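Side-chain contacts in methyltransferase WBDD (Escherichia coli, PDB 4AZS), which probably acts as both a kinase and a methyltransferase and regulates the chain length of the O antigen in Escherichia coli O9a: residues A[55-60]-A[82-87]; A[62-67]-A[223-228]; A[402-407]-A[448-453]. All blocks are in the same frame, centred on the assembly; numbering follows the deposited sequence. Where two conformers were deposited one is given.

Interaction 1: A[55-60]-A[82-87]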
loop_
_atom_site.group_PDB
_atom_site.type_symbol
_atom_site.label_atom_id
_atom_site.label_comp_id
_atom_site.label_asym_id
_atom_site.label_seq_id
_atom_site.Cartn_x
_atom_site.Cartn_y
_atom_site.Cartn_z
ATOM N N GLU A 55 38.582 -41.620 5.873
ATOM C CA GLU A 55 39.907 -41.250 6.383
ATOM C C GLU A 55 39.772 -40.466 7.705
ATOM O O GLU A 55 40.461 -40.726 8.687
ATOM C CB GLU A 55 40.655 -40.444 5.316
ATOM C CG GLU A 55 41.666 -39.408 5.798
ATOM C CD GLU A 55 42.268 -38.602 4.633
ATOM O OE1 GLU A 55 42.342 -39.125 3.487
ATOM O OE2 GLU A 55 42.678 -37.443 4.865
ATOM N N GLN A 56 38.851 -39.510 7.746
ATOM C CA GLN A 56 38.650 -38.702 8.930
ATOM C C GLN A 56 38.001 -39.529 10.042
ATOM O O GLN A 56 38.361 -39.370 11.200
ATOM C CB GLN A 56 37.769 -37.492 8.615
ATOM C CG GLN A 56 38.429 -36.410 7.752
ATOM C CD GLN A 56 39.736 -35.906 8.336
ATOM O OE1 GLN A 56 39.943 -35.860 9.558
ATOM N NE2 GLN A 56 40.654 -35.618 7.470
ATOM N N TYR A 57 37.032 -40.384 9.691
ATOM C CA TYR A 57 36.496 -41.359 10.642
ATOM C C TYR A 57 37.644 -42.147 11.314
ATOM O O TYR A 57 37.712 -42.207 12.530
ATOM C CB TYR A 57 35.508 -42.313 9.989
ATOM C CG TYR A 57 34.962 -43.348 10.962
ATOM C CD1 TYR A 57 35.660 -44.539 11.227
ATOM C CD2 TYR A 57 33.798 -43.105 11.663
ATOM C CE1 TYR A 57 35.172 -45.470 12.147
ATOM C CE2 TYR A 57 33.317 -44.004 12.571
ATOM C CZ TYR A 57 33.997 -45.184 12.816
ATOM O OH TYR A 57 33.468 -46.031 13.734
ATOM N N ASP A 58 38.554 -42.709 10.524
ATOM C CA ASP A 58 39.651 -43.536 11.062
ATOM C C ASP A 58 40.553 -42.729 11.971
ATOM O O ASP A 58 40.915 -43.192 13.057
ATOM C CB ASP A 58 40.506 -44.133 9.929
ATOM C CG ASP A 58 39.776 -45.178 9.135
ATOM O OD1 ASP A 58 38.795 -45.723 9.636
ATOM O OD2 ASP A 58 40.199 -45.475 7.999
ATOM N N ASN A 59 40.914 -41.503 11.550
ATOM C CA ASN A 59 41.746 -40.645 12.381
ATOM C C ASN A 59 41.098 -40.437 13.725
ATOM O O ASN A 59 41.740 -40.497 14.757
ATOM C CB ASN A 59 41.963 -39.260 11.734
ATOM C CG ASN A 59 42.845 -39.322 10.510
ATOM O OD1 ASN A 59 43.543 -40.314 10.277
ATOM N ND2 ASN A 59 42.831 -38.247 9.720
ATOM N N LEU A 60 39.816 -40.132 13.735
ATOM C CA LEU A 60 39.207 -39.755 15.009
ATOM C C LEU A 60 38.980 -41.022 15.816
ATOM O O LEU A 60 39.085 -41.013 17.032
ATOM C CB LEU A 60 37.908 -38.991 14.794
ATOM C CG LEU A 60 37.204 -38.513 16.073
ATOM C CD1 LEU A 60 38.060 -37.599 16.939
ATOM C CD2 LEU A 60 35.957 -37.794 15.621
ATOM N N LEU A 82 25.316 -46.003 6.099
ATOM C CA LEU A 82 25.577 -47.449 5.902
ATOM C C LEU A 82 27.044 -47.778 5.669
ATOM O O LEU A 82 27.556 -48.779 6.207
ATOM C CB LEU A 82 24.725 -48.014 4.769
ATOM C CG LEU A 82 23.212 -47.858 5.044
ATOM C CD1 LEU A 82 22.359 -48.030 3.790
ATOM C CD2 LEU A 82 22.767 -48.823 6.130
ATOM N N SER A 83 27.737 -46.932 4.910
ATOM C CA SER A 83 29.143 -47.171 4.608
ATOM C C SER A 83 29.974 -47.065 5.884
ATOM O O SER A 83 30.920 -47.843 6.071
ATOM C CB SER A 83 29.680 -46.202 3.556
ATOM O OG SER A 83 29.124 -46.418 2.281
ATOM N N LEU A 84 29.637 -46.143 6.786
ATOM C CA LEU A 84 30.360 -46.094 8.071
ATOM C C LEU A 84 29.928 -47.178 9.057
ATOM O O LEU A 84 30.753 -47.699 9.823
ATOM C CB LEU A 84 30.232 -44.721 8.720
ATOM C CG LEU A 84 30.796 -43.562 7.920
ATOM C CD1 LEU A 84 30.476 -42.260 8.648
ATOM C CD2 LEU A 84 32.292 -43.682 7.728
ATOM N N ALA A 85 28.662 -47.559 9.039
ATOM C CA ALA A 85 28.222 -48.667 9.892
ATOM C C ALA A 85 28.908 -49.938 9.465
ATOM O O ALA A 85 29.157 -50.792 10.274
ATOM C CB ALA A 85 26.715 -48.855 9.845
ATOM N N SER A 86 29.205 -50.038 8.181
ATOM C CA SER A 86 29.928 -51.180 7.676
ATOM C C SER A 86 31.318 -51.350 8.315
ATOM O O SER A 86 31.816 -52.462 8.457
ATOM C CB SER A 86 30.130 -51.025 6.174
ATOM O OG SER A 86 30.472 -52.247 5.693
ATOM N N LYS A 87 31.962 -50.235 8.622
ATOM C CA LYS A 87 33.270 -50.208 9.288
ATOM C C LYS A 87 33.175 -50.236 10.811
ATOM O O LYS A 87 34.169 -49.963 11.479
ATOM C CB LYS A 87 34.008 -48.917 8.891
ATOM C CG LYS A 87 34.353 -48.850 7.424
ATOM C CD LYS A 87 34.615 -47.407 6.996
ATOM C CE LYS A 87 35.489 -46.632 7.977
ATOM N NZ LYS A 87 36.897 -47.180 8.005
HETATM O O HOH W 1 34.515 -48.486 13.679
#
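Tyr57 and Asp58 on helix 47-64 meet Leu84 in the last turn of helix 79-86 and Lys87 just after it. Both helices belong to the methyltransferase part, whose seven-stranded order 3-2-1-4-5-7-6 is that of the class I, Rossmann-like methyltransferases. They pack beside strand 69-73, the first strand of that sheet.

The apolar part is centred on Tyr57. Its CB lies 4.2 Å from Leu84 CD2. The ring then runs past the side chain of Lys87, the two pointing in opposite directions. Tyr57 CD1 and Lys87 CE are 3.9 Å apart. Tyr57 CG stands anti to the backbone N (chi1 179°), which sends the ring off its helix toward helix 79-86. Val70 of strand 69-73 touches both Tyr57 and Leu84.

The polar part has two links. Tyr57 OH is hydrogen-bonded to Leu68 N and, at 2.7 Å, to a water. That water donates to Lys87 O, also at 2.7 Å. The water sits at the edge of the phenol ring, in its plane. The phenol is thus tied both to the loop leading into strand 69-73 and to the end of helix 79-86.

The second link is a salt bridge on the solvent side, where Lys87 is exposed. The Lys87 chain bends at chi3 and chi4 and crosses the Asp58 side chain at about a right angle. Lys87 NZ donates to Asp58 OD1 at 2.9 Å, on the syn side of the carboxylate and 15° out of its plane.

Interaction 2: A[62-67]-A[223-228]. With SO4 (sulfate ion), chain E; SO4 (sulfate ion), chain F.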
loop_
_atom_site.group_PDB
_atom_site.type_symbol
_atom_site.label_atom_id
_atom_site.label_comp_id
_atom_site.label_asym_id
_atom_site.label_seq_id
_atom_site.Cartn_x
_atom_site.Cartn_y
_atom_site.Cartn_z
ATOM N N ARG A 62 40.864 -43.696 15.767
ATOM C CA ARG A 62 42.183 -43.973 16.305
ATOM C C ARG A 62 42.453 -43.108 17.531
ATOM O O ARG A 62 42.869 -43.605 18.554
ATOM C CB ARG A 62 43.256 -43.744 15.246
ATOM C CG ARG A 62 44.671 -44.283 15.596
ATOM C CD ARG A 62 45.689 -44.137 14.430
ATOM N NE ARG A 62 45.074 -44.461 13.121
ATOM C CZ ARG A 62 44.834 -43.611 12.103
ATOM N NH1 ARG A 62 45.202 -42.331 12.151
ATOM N NH2 ARG A 62 44.220 -44.057 11.001
ATOM N N ALA A 63 42.171 -41.816 17.448
ATOM C CA ALA A 63 42.487 -40.900 18.559
ATOM C C ALA A 63 41.690 -41.227 19.783
ATOM O O ALA A 63 42.205 -41.203 20.872
ATOM C CB ALA A 63 42.220 -39.448 18.151
ATOM N N LEU A 64 40.404 -41.503 19.621
ATOM C CA LEU A 64 39.579 -41.807 20.759
ATOM C C LEU A 64 39.728 -43.264 21.195
ATOM O O LEU A 64 39.235 -43.647 22.223
ATOM C CB LEU A 64 38.106 -41.496 20.438
ATOM C CG LEU A 64 37.723 -40.044 20.119
ATOM C CD1 LEU A 64 36.225 -39.882 19.865
ATOM C CD2 LEU A 64 38.153 -39.076 21.218
ATOM N N GLY A 65 40.337 -44.106 20.384
ATOM C CA GLY A 65 40.568 -45.491 20.785
ATOM C C GLY A 65 39.366 -46.413 20.660
ATOM O O GLY A 65 39.340 -47.484 21.264
ATOM N N ARG A 66 38.379 -46.046 19.848
ATOM C CA ARG A 66 37.147 -46.835 19.770
ATOM C C ARG A 66 36.324 -46.479 18.536
ATOM O O ARG A 66 36.587 -45.450 17.902
ATOM C CB ARG A 66 36.290 -46.668 21.022
ATOM C CG ARG A 66 35.853 -45.245 21.236
ATOM C CD ARG A 66 34.798 -45.154 22.315
ATOM N NE ARG A 66 34.592 -43.751 22.684
ATOM C CZ ARG A 66 33.849 -42.894 21.992
ATOM N NH1 ARG A 66 33.215 -43.313 20.892
ATOM N NH2 ARG A 66 33.721 -41.621 22.410
ATOM N N PRO A 67 35.367 -47.358 18.179
ATOM C CA PRO A 67 34.430 -47.092 17.132
ATOM C C PRO A 67 33.603 -45.853 17.518
ATOM O O PRO A 67 33.456 -45.611 18.697
ATOM C CB PRO A 67 33.564 -48.355 17.105
ATOM C CG PRO A 67 34.385 -49.420 17.740
ATOM C CD PRO A 67 35.090 -48.665 18.830
ATOM N N ASN A 223 34.816 -27.903 17.970
ATOM C CA ASN A 223 34.860 -26.979 19.092
ATOM C C ASN A 223 35.641 -27.558 20.275
ATOM O O ASN A 223 35.684 -26.945 21.324
ATOM C CB ASN A 223 33.471 -26.528 19.527
ATOM C CG ASN A 223 33.005 -25.262 18.842
ATOM O OD1 ASN A 223 33.721 -24.633 18.064
ATOM N ND2 ASN A 223 31.758 -24.914 19.085
ATOM N N HIS A 224 36.270 -28.712 20.091
ATOM C CA HIS A 224 36.895 -29.423 21.199
ATOM C C HIS A 224 38.256 -29.979 20.919
ATOM O O HIS A 224 38.970 -30.316 21.857
ATOM C CB HIS A 224 35.980 -30.568 21.631
ATOM C CG HIS A 224 34.692 -30.104 22.198
ATOM N ND1 HIS A 224 34.617 -29.475 23.397
ATOM C CD2 HIS A 224 33.400 -30.147 21.687
ATOM C CE1 HIS A 224 33.342 -29.140 23.637
ATOM N NE2 HIS A 224 32.596 -29.546 22.582
ATOM N N ARG A 225 38.606 -30.142 19.641
ATOM C CA ARG A 225 39.843 -30.780 19.248
ATOM C C ARG A 225 40.545 -30.063 18.121
ATOM O O ARG A 225 39.918 -29.475 17.217
ATOM C CB ARG A 225 39.574 -32.238 18.802
ATOM C CG ARG A 225 38.968 -33.130 19.896
ATOM C CD ARG A 225 38.767 -34.596 19.475
ATOM N NE ARG A 225 40.022 -35.303 19.400
ATOM C CZ ARG A 225 40.611 -35.940 20.408
ATOM N NH1 ARG A 225 40.046 -35.981 21.583
ATOM N NH2 ARG A 225 41.793 -36.526 20.227
ATOM N N VAL A 226 41.869 -30.106 18.170
ATOM C CA VAL A 226 42.651 -29.869 16.993
ATOM C C VAL A 226 42.669 -31.171 16.190
ATOM O O VAL A 226 43.043 -32.208 16.694
ATOM C CB VAL A 226 44.089 -29.426 17.359
ATOM C CG1 VAL A 226 44.959 -29.334 16.116
ATOM C CG2 VAL A 226 44.025 -28.082 18.048
ATOM N N LEU A 227 42.287 -31.085 14.932
ATOM C CA LEU A 227 42.130 -32.211 14.084
ATOM C C LEU A 227 42.982 -32.003 12.838
ATOM O O LEU A 227 42.523 -31.525 11.834
ATOM C CB LEU A 227 40.672 -32.322 13.687
ATOM C CG LEU A 227 39.655 -32.567 14.790
ATOM C CD1 LEU A 227 38.250 -32.466 14.260
ATOM C CD2 LEU A 227 39.889 -33.893 15.431
ATOM N N ILE A 228 44.229 -32.407 12.932
ATOM C CA ILE A 228 45.215 -32.245 11.888
ATOM C C ILE A 228 45.748 -33.661 11.716
ATOM O O ILE A 228 45.890 -34.382 12.698
ATOM C CB ILE A 228 46.299 -31.271 12.403
ATOM C CG1 ILE A 228 45.782 -29.842 12.420
ATOM C CG2 ILE A 228 47.573 -31.326 11.562
ATOM C CD1 ILE A 228 46.686 -28.921 13.215
HETATM S S SO4 E . 42.063 -37.898 23.812
HETATM O O1 SO4 E . 40.830 -37.068 23.894
HETATM O O2 SO4 E . 42.803 -37.712 22.524
HETATM O O3 SO4 E . 41.657 -39.337 23.898
HETATM O O4 SO4 E . 42.924 -37.460 24.952
HETATM S S SO4 F . 35.409 -41.645 25.748
HETATM O O1 SO4 F . 35.622 -40.635 24.681
HETATM O O2 SO4 F . 35.669 -43.024 25.251
HETATM O O3 SO4 F . 34.010 -41.571 26.235
HETATM O O4 SO4 F . 36.329 -41.355 26.873
#
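The Schellman end of helix 47-64 meets Arg225, the first residue of strand 225-228. Ala63 and Leu64, in the last turn of the helix, both touch its guanidinium group. Leu64 CD2 lies over one face, 3.6 Å from Arg225 NH1. Ala63 CB is 3.6 Å from Arg225 NH2. The contact is one of packing, a methyl group against each terminal nitrogen.

Arg225 comes from a two-stranded antiparallel hairpin, 225-228 with 231-234, which follows the last strand of the methyltransferase sheet. Its chain bends at chi3 (73°), and the edge of the guanidinium faces the sulfate of chain E. Arg225 NH1 donates to O1 of this sulfate at 2.7 Å and NH2 to its O2 at 2.8 Å, a two-pronged grip. Arg225 NH2 also bonds Asn232 OD1 on the partner strand, which helps to fix its rotation.

Gly65, with positive phi, is the C-prime residue of the Schellman motif, and Arg66 N bonds back to Ser61 O. Both sulfates probably came from the crystallisation medium. Arg66 NE and NH2 hold the sulfate of chain F through O2 and O1, while NH1 forms a salt bridge with Asp136 and donates a hydrogen bond to Pro67 O at 3.2 Å.

Interaction 3: A[402-407]-A[448-453]. Unlike the reference sequence in segment 448-453: Val453 (reference Ala).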
loop_
_atom_site.group_PDB
_atom_site.type_symbol
_atom_site.label_atom_id
_atom_site.label_comp_id
_atom_site.label_asym_id
_atom_site.label_seq_id
_atom_site.Cartn_x
_atom_site.Cartn_y
_atom_site.Cartn_z
ATOM N N SER A 402 64.908 0.373 17.148
ATOM C CA SER A 402 63.597 -0.075 17.641
ATOM C C SER A 402 63.697 -0.622 19.063
ATOM O O SER A 402 62.806 -0.412 19.886
ATOM C CB SER A 402 63.026 -1.165 16.763
ATOM O OG SER A 402 63.926 -2.224 16.832
ATOM N N PHE A 403 64.785 -1.312 19.373
ATOM C CA PHE A 403 64.865 -1.875 20.688
ATOM C C PHE A 403 64.815 -0.754 21.737
ATOM O O PHE A 403 64.423 -0.979 22.889
ATOM C CB PHE A 403 66.104 -2.743 20.858
ATOM C CG PHE A 403 66.059 -3.566 22.109
ATOM C CD1 PHE A 403 65.391 -4.790 22.126
ATOM C CD2 PHE A 403 66.593 -3.089 23.278
ATOM C CE1 PHE A 403 65.301 -5.534 23.276
ATOM C CE2 PHE A 403 66.507 -3.838 24.443
ATOM C CZ PHE A 403 65.849 -5.061 24.445
ATOM N N PHE A 404 65.193 0.464 21.339
ATOM C CA PHE A 404 65.112 1.590 22.258
ATOM C C PHE A 404 63.676 2.000 22.480
ATOM O O PHE A 404 63.307 2.436 23.571
ATOM C CB PHE A 404 65.895 2.790 21.728
ATOM C CG PHE A 404 67.359 2.546 21.627
ATOM C CD1 PHE A 404 68.060 2.023 22.712
ATOM C CD2 PHE A 404 68.047 2.874 20.471
ATOM C CE1 PHE A 404 69.420 1.811 22.640
ATOM C CE2 PHE A 404 69.415 2.671 20.389
ATOM C CZ PHE A 404 70.094 2.124 21.470
ATOM N N VAL A 405 62.884 1.873 21.431
ATOM C CA VAL A 405 61.478 2.182 21.512
ATOM C C VAL A 405 60.796 1.164 22.431
ATOM O O VAL A 405 60.175 1.549 23.436
ATOM C CB VAL A 405 60.832 2.217 20.117
ATOM C CG1 VAL A 405 59.341 2.464 20.243
ATOM C CG2 VAL A 405 61.475 3.310 19.268
ATOM N N PHE A 406 60.927 -0.118 22.094
ATOM C CA PHE A 406 60.572 -1.209 23.014
ATOM C C PHE A 406 60.890 -0.798 24.449
ATOM O O PHE A 406 60.018 -0.846 25.328
ATOM C CB PHE A 406 61.324 -2.510 22.664
ATOM C CG PHE A 406 61.020 -3.672 23.588
ATOM C CD1 PHE A 406 59.784 -4.292 23.568
ATOM C CD2 PHE A 406 61.978 -4.173 24.442
ATOM C CE1 PHE A 406 59.504 -5.366 24.385
ATOM C CE2 PHE A 406 61.704 -5.259 25.265
ATOM C CZ PHE A 406 60.462 -5.855 25.238
ATOM N N VAL A 407 62.129 -0.386 24.685
ATOM C CA VAL A 407 62.557 -0.068 26.054
ATOM C C VAL A 407 61.694 1.054 26.606
ATOM O O VAL A 407 61.228 0.997 27.744
ATOM C CB VAL A 407 64.035 0.364 26.142
ATOM C CG1 VAL A 407 64.297 1.113 27.445
ATOM C CG2 VAL A 407 64.943 -0.849 26.025
ATOM N N GLU A 448 78.755 1.775 13.086
ATOM C CA GLU A 448 79.229 0.447 12.712
ATOM C C GLU A 448 79.398 -0.431 13.945
ATOM O O GLU A 448 79.555 -1.612 13.795
ATOM C CB GLU A 448 80.560 0.493 11.946
ATOM C CG GLU A 448 81.765 0.978 12.772
ATOM C CD GLU A 448 83.040 1.151 11.943
ATOM O OE1 GLU A 448 83.112 0.633 10.807
ATOM O OE2 GLU A 448 83.989 1.814 12.425
ATOM N N ARG A 449 79.402 0.131 15.152
ATOM C CA ARG A 449 79.581 -0.684 16.358
ATOM C C ARG A 449 78.278 -1.054 17.047
ATOM O O ARG A 449 78.307 -1.783 18.033
ATOM C CB ARG A 449 80.543 -0.002 17.356
ATOM C CG ARG A 449 81.983 -0.107 16.915
ATOM C CD ARG A 449 82.991 0.605 17.811
ATOM N NE ARG A 449 82.869 0.239 19.221
ATOM C CZ ARG A 449 83.584 -0.699 19.874
ATOM N NH1 ARG A 449 84.505 -1.443 19.251
ATOM N NH2 ARG A 449 83.370 -0.902 21.186
ATOM N N TRP A 450 77.137 -0.593 16.530
ATOM C CA TRP A 450 75.845 -0.886 17.150
ATOM C C TRP A 450 75.447 -2.317 16.857
ATOM O O TRP A 450 75.374 -2.709 15.685
ATOM C CB TRP A 450 74.749 0.004 16.610
ATOM C CG TRP A 450 74.801 1.422 17.062
ATOM C CD1 TRP A 450 75.904 2.144 17.443
ATOM C CD2 TRP A 450 73.676 2.359 17.154
ATOM N NE1 TRP A 450 75.550 3.415 17.755
ATOM C CE2 TRP A 450 74.237 3.618 17.586
ATOM C CE3 TRP A 450 72.310 2.277 16.906
ATOM C CZ2 TRP A 450 73.453 4.738 17.792
ATOM C CZ3 TRP A 450 71.530 3.415 17.088
ATOM C CH2 TRP A 450 72.083 4.611 17.544
ATOM N N ASN A 451 75.226 -3.108 17.906
ATOM C CA ASN A 451 74.760 -4.514 17.746
ATOM C C ASN A 451 74.354 -5.017 19.090
ATOM O O ASN A 451 74.424 -4.256 20.063
ATOM C CB ASN A 451 75.823 -5.408 17.119
ATOM C CG ASN A 451 77.062 -5.534 17.974
ATOM O OD1 ASN A 451 76.991 -5.623 19.181
ATOM N ND2 ASN A 451 78.204 -5.532 17.342
ATOM N N PHE A 452 73.816 -6.239 19.150
ATOM C CA PHE A 452 73.167 -6.654 20.406
ATOM C C PHE A 452 74.149 -7.093 21.452
ATOM O O PHE A 452 73.874 -6.949 22.614
ATOM C CB PHE A 452 72.067 -7.672 20.174
ATOM C CG PHE A 452 70.815 -7.059 19.626
ATOM C CD1 PHE A 452 69.852 -6.548 20.478
ATOM C CD2 PHE A 452 70.639 -6.920 18.255
ATOM C CE1 PHE A 452 68.690 -5.973 19.966
ATOM C CE2 PHE A 452 69.464 -6.358 17.735
ATOM C CZ PHE A 452 68.502 -5.876 18.597
ATOM N N VAL A 453 75.321 -7.529 21.040
ATOM C CA VAL A 453 76.408 -7.799 21.961
ATOM C C VAL A 453 76.812 -6.537 22.705
ATOM O O VAL A 453 76.998 -6.549 23.933
ATOM C CB VAL A 453 77.600 -8.377 21.215
ATOM C CG1 VAL A 453 78.829 -8.396 22.111
ATOM C CG2 VAL A 453 77.253 -9.798 20.756
#
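Phe403 CG is anti to the backbone N (chi1 -168°), and its ring is directed at Phe452. In Phe404, CG is anti to the carbonyl carbon instead (chi1 -65°), and the ring extends to Trp450. The two side chains thus leave helix 397-410 in different directions. Two consecutive residues therefore make two separate aromatic contacts with segment 448-453.

Phe403 and Phe452 form an offset edge-to-face pair. The edge of Phe452 is turned to the face of Phe403. The planes stand at 88°, and the ring centroids are 6.0 Å apart. The touching atom is Phe452 CE1, which is 4.1 Å from Phe403 CD1 and nearly as close to CG. Phe406, on the same helix, places CD2 3.7 Å above the plane of the Phe403 ring.

Phe404 and Trp450 meet more narrowly. Trp450 CZ3 lies in the plane of the Phe404 ring, at its edge, 4.0 Å from Phe404 CE2. The two side chains cross at about a right angle. Trp443 of helix 435-443 contacts both rings and meets Trp450 edge-to-face. The indole NE1 donates to Glu445 O, which helps to hold the ring in place.

All four rings are buried. Glu356 of helix 341-357 accepts bonds from Phe452 N and Val453 N at the start of helix 452-460. Helices 341-357, 397-410, 435-443 and 452-460 thus share a hydrophobic core rich in aromatic rings, consistent with the helical C-lobe of a protein kinase fold.

Interactions 1 and 2 both use helix 47-64, and their centres are 13 Å apart. They touch directly: Tyr57 OH packs on Pro67 CA, and Leu60 CD1 on Arg225 NE. Their segments alternate along the chain. Interaction 1 joins two helices beside the methyltransferase sheet, whereas interaction 2 ties the end of helix 47-64 to the hairpin that follows that sheet. Interaction 3 comes later in the chain, among helices of what is probably the kinase C-lobe, on the opposite side of the chain's centre. Its centre is about 57 Å from that of interaction 1 and 47 Å from that of interaction 2. The separation fits two distinct parts, one binding S-adenosylmethionine and the other adenosine monophosphate.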